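Local coordinates for protein walker-Type ATPase (Pyrococcus abyssi, PDB 2QEN) that probably binds ATP with a metal ion as a Walker-type P-loop ATPase, and is seen with ADP and magnesium bound, its cellular role being unknown, at residues R49-L52 against N53-G57; S86-Q89 against K90-S93; K110-L113 against R114-F117. The protein carries 1 engineered substitution. One frame throughout, in Å; residues are numbered along the deposited sequence.

Interaction 1 (R49-L52 against N53-G57); sequences RAFL and NERPG
The guanidinium of Arg55 lies flat on the ring of Phe51. The two planes are only 4° apart, and CZ of Arg55 sits 3.9 Å from the centroid of the Phe51 ring, a cation-pi stack. CD of Arg55 stands over the same ring as a CH-pi contact, 3.7 Å from the centroid. The Arg55 chain is extended from CG to NE and crosses the Phe51 side chain at about a right angle. The group is also held at its edge. NH1 of Arg55 gives a hydrogen bond of 2.7 Å to Phe51 O, in the carbonyl plane and on a lone pair. Ring and carbonyl of one residue therefore hold the guanidinium by a face and an edge, which should fix its rotation. NH2 of Arg55 forms a salt bridge with OE2 of Glu25. This is the tight part of the contact. On the sheet side, CD2 of Leu52 lies 3.9 Å from Gly57 CA, and the side chain packs on Leu59. The helix end is looser. Asn53 N makes two weak bonds, to Arg49 O at 2.9 Å and to Ala50 O at 3.3 Å. Arg55 N bonds weakly to Leu52 O at 3.2 Å. Glu54 is exposed on this solvent side. The whole arrangement closes helix 44-54, the helix that follows the P-loop, and turns the chain into strand 57-61. Phe51 packs on helix 18-30 through Ser21 and Leu24. Phe51, Leu52 and Arg55 all touch Ile131 of strand 130-135, the neighbour of strand 57-61 in the parallel sheet.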
ATOM      1  N   ARG A  49       3.715  -3.033   9.648  1.00 26.50           N
ATOM      2  CA  ARG A  49       3.370  -3.029  11.076  1.00 26.75           C
ATOM      3  C   ARG A  49       4.111  -4.092  11.892  1.00 26.71           C
ATOM      4  O   ARG A  49       4.573  -3.811  13.004  1.00 26.86           O
ATOM      5  CB  ARG A  49       1.856  -3.192  11.295  1.00 27.15           C
ATOM      6  CG  ARG A  49       1.030  -1.926  11.026  1.00 26.80           C
ATOM      7  CD  ARG A  49      -0.402  -2.064  11.525  1.00 27.37           C
ATOM      8  NE  ARG A  49      -1.126  -3.077  10.759  1.00 28.01           N
ATOM      9  CZ  ARG A  49      -1.836  -2.840   9.664  1.00 29.21           C
ATOM     10  NH1 ARG A  49      -1.950  -1.609   9.175  1.00 30.43           N
ATOM     11  NH2 ARG A  49      -2.428  -3.849   9.046  1.00 30.83           N
ATOM     12  N   ALA A  50       4.209  -5.305  11.342  1.00 26.49           N
ATOM     13  CA  ALA A  50       4.977  -6.397  11.945  1.00 26.73           C
ATOM     14  C   ALA A  50       6.471  -6.040  12.076  1.00 26.55           C
ATOM     15  O   ALA A  50       7.087  -6.294  13.099  1.00 26.04           O
ATOM     16  CB  ALA A  50       4.807  -7.667  11.124  1.00 26.24           C
ATOM     17  N   PHE A  51       7.022  -5.433  11.030  1.00 27.28           N
ATOM     18  CA  PHE A  51       8.414  -4.972  10.994  1.00 28.32           C
ATOM     19  C   PHE A  51       8.691  -3.911  12.066  1.00 28.92           C
ATOM     20  O   PHE A  51       9.708  -3.973  12.757  1.00 28.80           O
ATOM     21  CB  PHE A  51       8.698  -4.390   9.601  1.00 28.34           C
ATOM     22  CG  PHE A  51      10.153  -4.151   9.303  1.00 29.03           C
ATOM     23  CD1 PHE A  51      10.977  -5.198   8.916  1.00 26.47           C
ATOM     24  CD2 PHE A  51      10.684  -2.856   9.355  1.00 30.28           C
ATOM     25  CE1 PHE A  51      12.294  -4.975   8.600  1.00 29.31           C
ATOM     26  CE2 PHE A  51      12.013  -2.623   9.045  1.00 29.20           C
ATOM     27  CZ  PHE A  51      12.828  -3.686   8.671  1.00 28.76           C
ATOM     28  N   LEU A  52       7.787  -2.940  12.201  1.00 29.65           N
ATOM     29  CA  LEU A  52       7.939  -1.882  13.207  1.00 31.05           C
ATOM     30  C   LEU A  52       7.629  -2.365  14.622  1.00 31.90           C
ATOM     31  O   LEU A  52       8.053  -1.730  15.584  1.00 32.12           O
ATOM     32  CB  LEU A  52       7.086  -0.645  12.877  1.00 30.51           C
ATOM     33  CG  LEU A  52       7.442   0.107  11.590  1.00 31.35           C
ATOM     34  CD1 LEU A  52       6.336   1.112  11.223  1.00 30.58           C
ATOM     35  CD2 LEU A  52       8.791   0.795  11.725  1.00 30.91           C
ATOM     36  N   ASN A  53       6.895  -3.476  14.744  1.00 32.68           N
ATOM     37  CA  ASN A  53       6.580  -4.061  16.056  1.00 33.95           C
ATOM     38  C   ASN A  53       7.856  -4.378  16.838  1.00 34.58           C
ATOM     39  O   ASN A  53       7.893  -4.257  18.059  1.00 34.71           O
ATOM     40  CB  ASN A  53       5.715  -5.322  15.901  1.00 33.54           C
ATOM     41  CG  ASN A  53       5.149  -5.826  17.232  1.00 35.17           C
ATOM     42  OD1 ASN A  53       4.562  -5.064  18.009  1.00 34.85           O
ATOM     43  ND2 ASN A  53       5.304  -7.132  17.487  1.00 34.64           N
ATOM     44  N   GLU A  54       8.904  -4.765  16.116  1.00 35.52           N
ATOM     45  CA  GLU A  54      10.176  -5.146  16.734  1.00 36.46           C
ATOM     46  C   GLU A  54      11.238  -4.050  16.661  1.00 35.73           C
ATOM     47  O   GLU A  54      12.243  -4.110  17.373  1.00 36.21           O
ATOM     48  CB  GLU A  54      10.696  -6.448  16.103  1.00 36.30           C
ATOM     49  CG  GLU A  54       9.961  -7.694  16.614  1.00 38.66           C
ATOM     50  CD  GLU A  54      10.235  -8.940  15.782  1.00 38.36           C
ATOM     51  OE1 GLU A  54      11.372  -9.457  15.830  1.00 41.26           O
ATOM     52  OE2 GLU A  54       9.310  -9.403  15.087  1.00 40.30           O
ATOM     53  N   ARG A  55      11.001  -3.055  15.812  1.00 35.11           N
ATOM     54  CA  ARG A  55      11.963  -1.997  15.528  1.00 34.93           C
ATOM     55  C   ARG A  55      11.350  -0.622  15.784  1.00 34.36           C
ATOM     56  O   ARG A  55      10.266  -0.338  15.261  1.00 35.19           O
ATOM     57  CB  ARG A  55      12.417  -2.082  14.062  1.00 35.11           C
ATOM     58  CG  ARG A  55      13.248  -3.318  13.725  1.00 35.90           C
ATOM     59  CD  ARG A  55      13.169  -3.612  12.254  1.00 35.40           C
ATOM     60  NE  ARG A  55      13.552  -4.983  11.919  1.00 37.67           N
ATOM     61  CZ  ARG A  55      12.745  -6.050  11.994  1.00 38.66           C
ATOM     62  NH1 ARG A  55      11.496  -5.940  12.434  1.00 37.32           N
ATOM     63  NH2 ARG A  55      13.201  -7.253  11.642  1.00 38.56           N
ATOM     64  N   PRO A  56      12.047   0.245  16.558  1.00 33.45           N
ATOM     65  CA  PRO A  56      11.543   1.588  16.886  1.00 32.56           C
ATOM     66  C   PRO A  56      11.252   2.396  15.624  1.00 31.95           C
ATOM     67  O   PRO A  56      12.132   2.582  14.760  1.00 31.60           O
ATOM     68  CB  PRO A  56      12.695   2.237  17.671  1.00 32.25           C
ATOM     69  CG  PRO A  56      13.544   1.135  18.112  1.00 32.99           C
ATOM     70  CD  PRO A  56      13.378  -0.002  17.154  1.00 33.38           C
ATOM     71  N   GLY A  57      10.014   2.853  15.523  1.00 31.21           N
ATOM     72  CA  GLY A  57       9.562   3.566  14.351  1.00 30.04           C
ATOM     73  C   GLY A  57       8.114   3.949  14.492  1.00 29.87           C
ATOM     74  O   GLY A  57       7.430   3.512  15.420  1.00 29.70           O
TER

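Interaction 2 (S86-Q89 against K90-S93); sequences SPFQ and KFQS
Gln92 lays its side chain over one face of the Phe88 ring. Its CG is 3.9 Å from the ring centroid, a CH-pi contact offset toward the rim. The amide follows the same face, its plane 28° from that of the ring, and NE2 of Gln92 comes 3.4 Å from Phe88 CE2. Leu99 O and Asn100 OD1 accept hydrogen bonds from this NE2, so the amide is tied to the following loop as well as stacked. With chi1 at -170°, the Phe88 ring stands opposite the backbone N and beside the carbonyl carbon, alongside the next turn. There it also meets Phe91. Those two rings are near parallel but slid apart, with centroids 5.9 Å apart and Phe88 CE1 3.6 Å from Phe91 CD2. The backbone beneath is regular. Gln92 N bonds to Phe88 O at 2.9 Å, and Ser93 N to Gln89 O at the same length. Lys90 N reaches Pro87 O only weakly, and Pro87 follows a cis peptide bond. Gln89, Lys90 and Ser93 are exposed. Contacts at spacings of three and four residues are those of side chains on one face of an alpha-helix; here they lie at the N-terminal end of helix 88-95, at the surface of the ATPase domain.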
ATOM      1  N   SER A  86       2.913   8.925  20.498  1.00 36.16           N
ATOM      2  CA  SER A  86       2.370   9.044  21.861  1.00 35.82           C
ATOM      3  C   SER A  86       1.465   7.855  22.237  1.00 35.59           C
ATOM      4  O   SER A  86       0.922   7.200  21.348  1.00 35.25           O
ATOM      5  CB  SER A  86       1.632  10.378  22.021  1.00 35.96           C
ATOM      6  OG  SER A  86       2.536  11.471  21.863  1.00 36.16           O
ATOM      7  N   PRO A  87       1.338   7.536  23.549  1.00 35.54           N
ATOM      8  CA  PRO A  87       2.107   8.062  24.686  1.00 35.56           C
ATOM      9  C   PRO A  87       3.570   7.658  24.568  1.00 35.53           C
ATOM     10  O   PRO A  87       3.879   6.476  24.409  1.00 35.59           O
ATOM     11  CB  PRO A  87       1.456   7.395  25.909  1.00 35.59           C
ATOM     12  CG  PRO A  87       0.745   6.200  25.374  1.00 35.80           C
ATOM     13  CD  PRO A  87       0.315   6.564  23.984  1.00 35.44           C
ATOM     14  N   PHE A  88       4.460   8.644  24.619  1.00 35.52           N
ATOM     15  CA  PHE A  88       5.880   8.391  24.430  1.00 35.50           C
ATOM     16  C   PHE A  88       6.513   7.572  25.565  1.00 35.58           C
ATOM     17  O   PHE A  88       7.494   6.868  25.346  1.00 35.32           O
ATOM     18  CB  PHE A  88       6.645   9.701  24.182  1.00 35.46           C
ATOM     19  CG  PHE A  88       8.074   9.493  23.755  1.00 35.34           C
ATOM     20  CD1 PHE A  88       8.387   8.592  22.732  1.00 35.01           C
ATOM     21  CD2 PHE A  88       9.107  10.173  24.387  1.00 34.47           C
ATOM     22  CE1 PHE A  88       9.706   8.382  22.347  1.00 35.69           C
ATOM     23  CE2 PHE A  88      10.424   9.970  24.003  1.00 34.79           C
ATOM     24  CZ  PHE A  88      10.724   9.073  22.982  1.00 34.91           C
ATOM     25  N   GLN A  89       5.940   7.653  26.764  1.00 35.94           N
ATOM     26  CA  GLN A  89       6.409   6.858  27.900  1.00 36.51           C
ATOM     27  C   GLN A  89       6.278   5.345  27.665  1.00 36.57           C
ATOM     28  O   GLN A  89       7.107   4.564  28.134  1.00 36.46           O
ATOM     29  CB  GLN A  89       5.682   7.271  29.179  1.00 36.72           C
ATOM     30  CG  GLN A  89       6.271   8.488  29.859  1.00 37.83           C
ATOM     31  CD  GLN A  89       5.457   8.925  31.055  1.00 40.06           C
ATOM     32  OE1 GLN A  89       4.361   9.473  30.908  1.00 41.28           O
ATOM     33  NE2 GLN A  89       5.983   8.680  32.249  1.00 40.03           N
ATOM     34  N   LYS A  90       5.234   4.948  26.942  1.00 36.86           N
ATOM     35  CA  LYS A  90       5.058   3.563  26.509  1.00 37.51           C
ATOM     36  C   LYS A  90       6.199   3.129  25.581  1.00 37.61           C
ATOM     37  O   LYS A  90       6.722   2.017  25.708  1.00 37.43           O
ATOM     38  CB  LYS A  90       3.703   3.394  25.809  1.00 37.51           C
ATOM     39  CG  LYS A  90       3.346   1.951  25.476  1.00 38.35           C
ATOM     40  CD  LYS A  90       2.057   1.853  24.684  1.00 38.05           C
ATOM     41  CE  LYS A  90       1.550   0.420  24.671  1.00 39.31           C
ATOM     42  NZ  LYS A  90       0.302   0.279  23.860  1.00 39.73           N
ATOM     43  N   PHE A  91       6.578   4.025  24.664  1.00 37.88           N
ATOM     44  CA  PHE A  91       7.689   3.822  23.731  1.00 38.27           C
ATOM     45  C   PHE A  91       9.028   3.676  24.452  1.00 38.07           C
ATOM     46  O   PHE A  91       9.790   2.740  24.192  1.00 37.73           O
ATOM     47  CB  PHE A  91       7.760   4.998  22.758  1.00 38.76           C
ATOM     48  CG  PHE A  91       8.380   4.660  21.443  1.00 40.27           C
ATOM     49  CD1 PHE A  91       7.618   4.077  20.428  1.00 41.79           C
ATOM     50  CD2 PHE A  91       9.722   4.933  21.202  1.00 42.40           C
ATOM     51  CE1 PHE A  91       8.189   3.754  19.203  1.00 40.99           C
ATOM     52  CE2 PHE A  91      10.301   4.613  19.975  1.00 41.79           C
ATOM     53  CZ  PHE A  91       9.530   4.021  18.979  1.00 40.79           C
ATOM     54  N   GLN A  92       9.291   4.613  25.363  1.00 37.91           N
ATOM     55  CA  GLN A  92      10.480   4.621  26.200  1.00 37.85           C
ATOM     56  C   GLN A  92      10.572   3.386  27.097  1.00 38.21           C
ATOM     57  O   GLN A  92      11.667   2.913  27.386  1.00 38.60           O
ATOM     58  CB  GLN A  92      10.492   5.874  27.077  1.00 37.87           C
ATOM     59  CG  GLN A  92      10.732   7.163  26.313  1.00 37.59           C
ATOM     60  CD  GLN A  92      10.596   8.403  27.183  1.00 37.37           C
ATOM     61  OE1 GLN A  92       9.609   8.569  27.906  1.00 36.51           O
ATOM     62  NE2 GLN A  92      11.577   9.289  27.100  1.00 35.08           N
ATOM     63  N   SER A  93       9.431   2.882  27.556  1.00 37.97           N
ATOM     64  CA  SER A  93       9.412   1.669  28.370  1.00 37.91           C
ATOM     65  C   SER A  93       9.721   0.435  27.515  1.00 37.73           C
ATOM     66  O   SER A  93      10.464  -0.444  27.948  1.00 37.69           O
ATOM     67  CB  SER A  93       8.069   1.522  29.097  1.00 37.74           C
ATOM     68  OG  SER A  93       7.917   0.230  29.664  1.00 38.32           O
TER

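Interaction 3 (K110-L113 against R114-F117); sequences KLSL and REVF
Leu113, Glu115 and Ser112 carry this contact at the start of helix 113-127. Ser112 is the N-cap. Its OG accepts a hydrogen bond of 3.1 Å from Glu115 N, nearly straight at 163°. The hydroxyl lies between the backbone N and the carbonyl carbon (chi1 81°), and this turns it toward the first turn of the helix. Glu115 returns the bond. Its OE1 accepts from Ser112 N at 3.1 Å, and the N-H meets the oxygen nearly along its C-O axis. Together the pair forms a capping box. The Glu115 chain runs extended beyond CG, back beside the preceding loop. It crosses Leu111 at about a right angle, and CD2 of Leu111 packs 3.6 Å from Glu115 CD. Replacing Glu115 by an alanine would probably leave Ser112 N without its acceptor and Leu111 without the chain that crosses it. Leu113 takes part mainly through its backbone. Its O accepts from Phe117 N at 3.0 Å, and Ser112 O accepts from Val116 N at 3.3 Å, so the regular helix bonds start at the N-cap residue itself. The Leu113 side chain turns inward, onto Leu77 and Ile78 of helix 74-84 and Leu154 of helix 149-161. Arg114 is exposed and makes a cation-pi contact with Tyr157. The chemistry implies a polar cap over an apolar base. Serine and glutamate satisfy N-H groups at the helix start, and the carboxylate's negative charge there probably suits the positive end of the helix dipole.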
ATOM      1  N   LYS A 110       3.386  25.807  15.623  1.00 35.43           N
ATOM      2  CA  LYS A 110       4.673  26.472  15.820  1.00 35.00           C
ATOM      3  C   LYS A 110       5.907  25.564  15.642  1.00 34.41           C
ATOM      4  O   LYS A 110       7.017  25.925  16.054  1.00 34.53           O
ATOM      5  CB  LYS A 110       4.672  27.172  17.180  1.00 34.98           C
ATOM      6  CG  LYS A 110       3.585  28.252  17.287  1.00 35.86           C
ATOM      7  CD  LYS A 110       3.644  29.033  18.594  1.00 35.66           C
ATOM      8  CE  LYS A 110       2.596  30.153  18.635  1.00 36.73           C
ATOM      9  NZ  LYS A 110       1.186  29.677  18.447  1.00 36.71           N
ATOM     10  N   LEU A 111       5.716  24.403  15.013  1.00 33.56           N
ATOM     11  CA  LEU A 111       6.815  23.460  14.744  1.00 32.99           C
ATOM     12  C   LEU A 111       7.114  23.352  13.247  1.00 32.50           C
ATOM     13  O   LEU A 111       6.201  23.403  12.425  1.00 32.57           O
ATOM     14  CB  LEU A 111       6.483  22.054  15.287  1.00 32.91           C
ATOM     15  CG  LEU A 111       6.641  21.732  16.779  1.00 32.94           C
ATOM     16  CD1 LEU A 111       5.903  20.454  17.153  1.00 32.31           C
ATOM     17  CD2 LEU A 111       8.110  21.641  17.177  1.00 32.19           C
ATOM     18  N   SER A 112       8.389  23.201  12.898  1.00 31.65           N
ATOM     19  CA  SER A 112       8.772  22.856  11.530  1.00 30.90           C
ATOM     20  C   SER A 112       8.996  21.346  11.395  1.00 30.90           C
ATOM     21  O   SER A 112       9.304  20.656  12.373  1.00 30.82           O
ATOM     22  CB  SER A 112      10.018  23.631  11.084  1.00 30.90           C
ATOM     23  OG  SER A 112      11.213  23.042  11.552  1.00 30.16           O
ATOM     24  N   LEU A 113       8.836  20.839  10.176  1.00 30.23           N
ATOM     25  CA  LEU A 113       9.086  19.440   9.888  1.00 29.94           C
ATOM     26  C   LEU A 113      10.529  19.036  10.173  1.00 29.51           C
ATOM     27  O   LEU A 113      10.787  17.952  10.682  1.00 28.70           O
ATOM     28  CB  LEU A 113       8.733  19.133   8.431  1.00 30.29           C
ATOM     29  CG  LEU A 113       7.259  19.155   8.028  1.00 30.54           C
ATOM     30  CD1 LEU A 113       7.198  19.035   6.527  1.00 32.61           C
ATOM     31  CD2 LEU A 113       6.477  18.015   8.695  1.00 31.72           C
ATOM     32  N   ARG A 114      11.459  19.920   9.827  1.00 29.54           N
ATOM     33  CA  ARG A 114      12.879  19.688  10.016  1.00 30.07           C
ATOM     34  C   ARG A 114      13.270  19.552  11.494  1.00 29.89           C
ATOM     35  O   ARG A 114      14.053  18.672  11.843  1.00 29.27           O
ATOM     36  CB  ARG A 114      13.650  20.829   9.379  1.00 30.80           C
ATOM     37  CG  ARG A 114      15.032  20.475   8.952  1.00 32.05           C
ATOM     38  CD  ARG A 114      15.304  21.056   7.577  1.00 32.62           C
ATOM     39  NE  ARG A 114      16.694  21.474   7.492  1.00 35.63           N
ATOM     40  CZ  ARG A 114      17.344  21.745   6.366  1.00 35.65           C
ATOM     41  NH1 ARG A 114      16.756  21.636   5.182  1.00 35.66           N
ATOM     42  NH2 ARG A 114      18.601  22.122   6.444  1.00 37.22           N
ATOM     43  N   GLU A 115      12.709  20.429  12.329  1.00 29.66           N
ATOM     44  CA  GLU A 115      12.818  20.418  13.800  1.00 30.52           C
ATOM     45  C   GLU A 115      12.429  19.052  14.378  1.00 29.88           C
ATOM     46  O   GLU A 115      13.175  18.468  15.161  1.00 30.05           O
ATOM     47  CB  GLU A 115      11.864  21.484  14.350  1.00 30.40           C
ATOM     48  CG  GLU A 115      12.120  22.024  15.730  1.00 31.85           C
ATOM     49  CD  GLU A 115      11.188  23.212  16.071  1.00 32.81           C
ATOM     50  OE1 GLU A 115      10.376  23.641  15.196  1.00 34.50           O
ATOM     51  OE2 GLU A 115      11.272  23.723  17.213  1.00 35.61           O
ATOM     52  N   VAL A 116      11.258  18.557  13.969  1.00 29.62           N
ATOM     53  CA  VAL A 116      10.722  17.266  14.383  1.00 29.08           C
ATOM     54  C   VAL A 116      11.632  16.111  13.963  1.00 29.24           C
ATOM     55  O   VAL A 116      11.923  15.214  14.766  1.00 29.00           O
ATOM     56  CB  VAL A 116       9.289  17.044  13.799  1.00 29.32           C
ATOM     57  CG1 VAL A 116       8.819  15.572  13.979  1.00 27.66           C
ATOM     58  CG2 VAL A 116       8.285  18.050  14.405  1.00 28.34           C
ATOM     59  N   PHE A 117      12.081  16.143  12.710  1.00 28.90           N
ATOM     60  CA  PHE A 117      12.923  15.080  12.180  1.00 29.46           C
ATOM     61  C   PHE A 117      14.309  15.016  12.817  1.00 29.75           C
ATOM     62  O   PHE A 117      14.838  13.923  13.018  1.00 29.76           O
ATOM     63  CB  PHE A 117      12.961  15.115  10.645  1.00 29.83           C
ATOM     64  CG  PHE A 117      11.793  14.391  10.000  1.00 30.94           C
ATOM     65  CD1 PHE A 117      10.475  14.646  10.414  1.00 33.24           C
ATOM     66  CD2 PHE A 117      12.003  13.431   9.020  1.00 33.00           C
ATOM     67  CE1 PHE A 117       9.380  13.962   9.827  1.00 33.69           C
ATOM     68  CE2 PHE A 117      10.909  12.737   8.427  1.00 32.77           C
ATOM     69  CZ  PHE A 117       9.609  13.004   8.842  1.00 31.59           C
TER

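How the interactions relate
All three interactions are local, and all lie in the ATPase domain. Interaction 1 is at the end of a helix, while interactions 2 and 3 are at helix starts. Interactions 1 and 3 are partly buried. Interaction 2 is a surface contact, though its Phe91 ring packs on Pro56 and Gly57 of interaction 1, with CZ of Phe91 3.7 Å from Gly57 N. Interaction 3 touches neither; its nearest atoms are about 10 Å from interaction 2. Flat groups stack in both 1 and 2, a charged guanidinium in one and a neutral amide in the other. In interaction 3 none stack; the side-chain to backbone bonds of a capping box dominate. Interaction 1 lies nearest the nucleotide, on the P-loop helix.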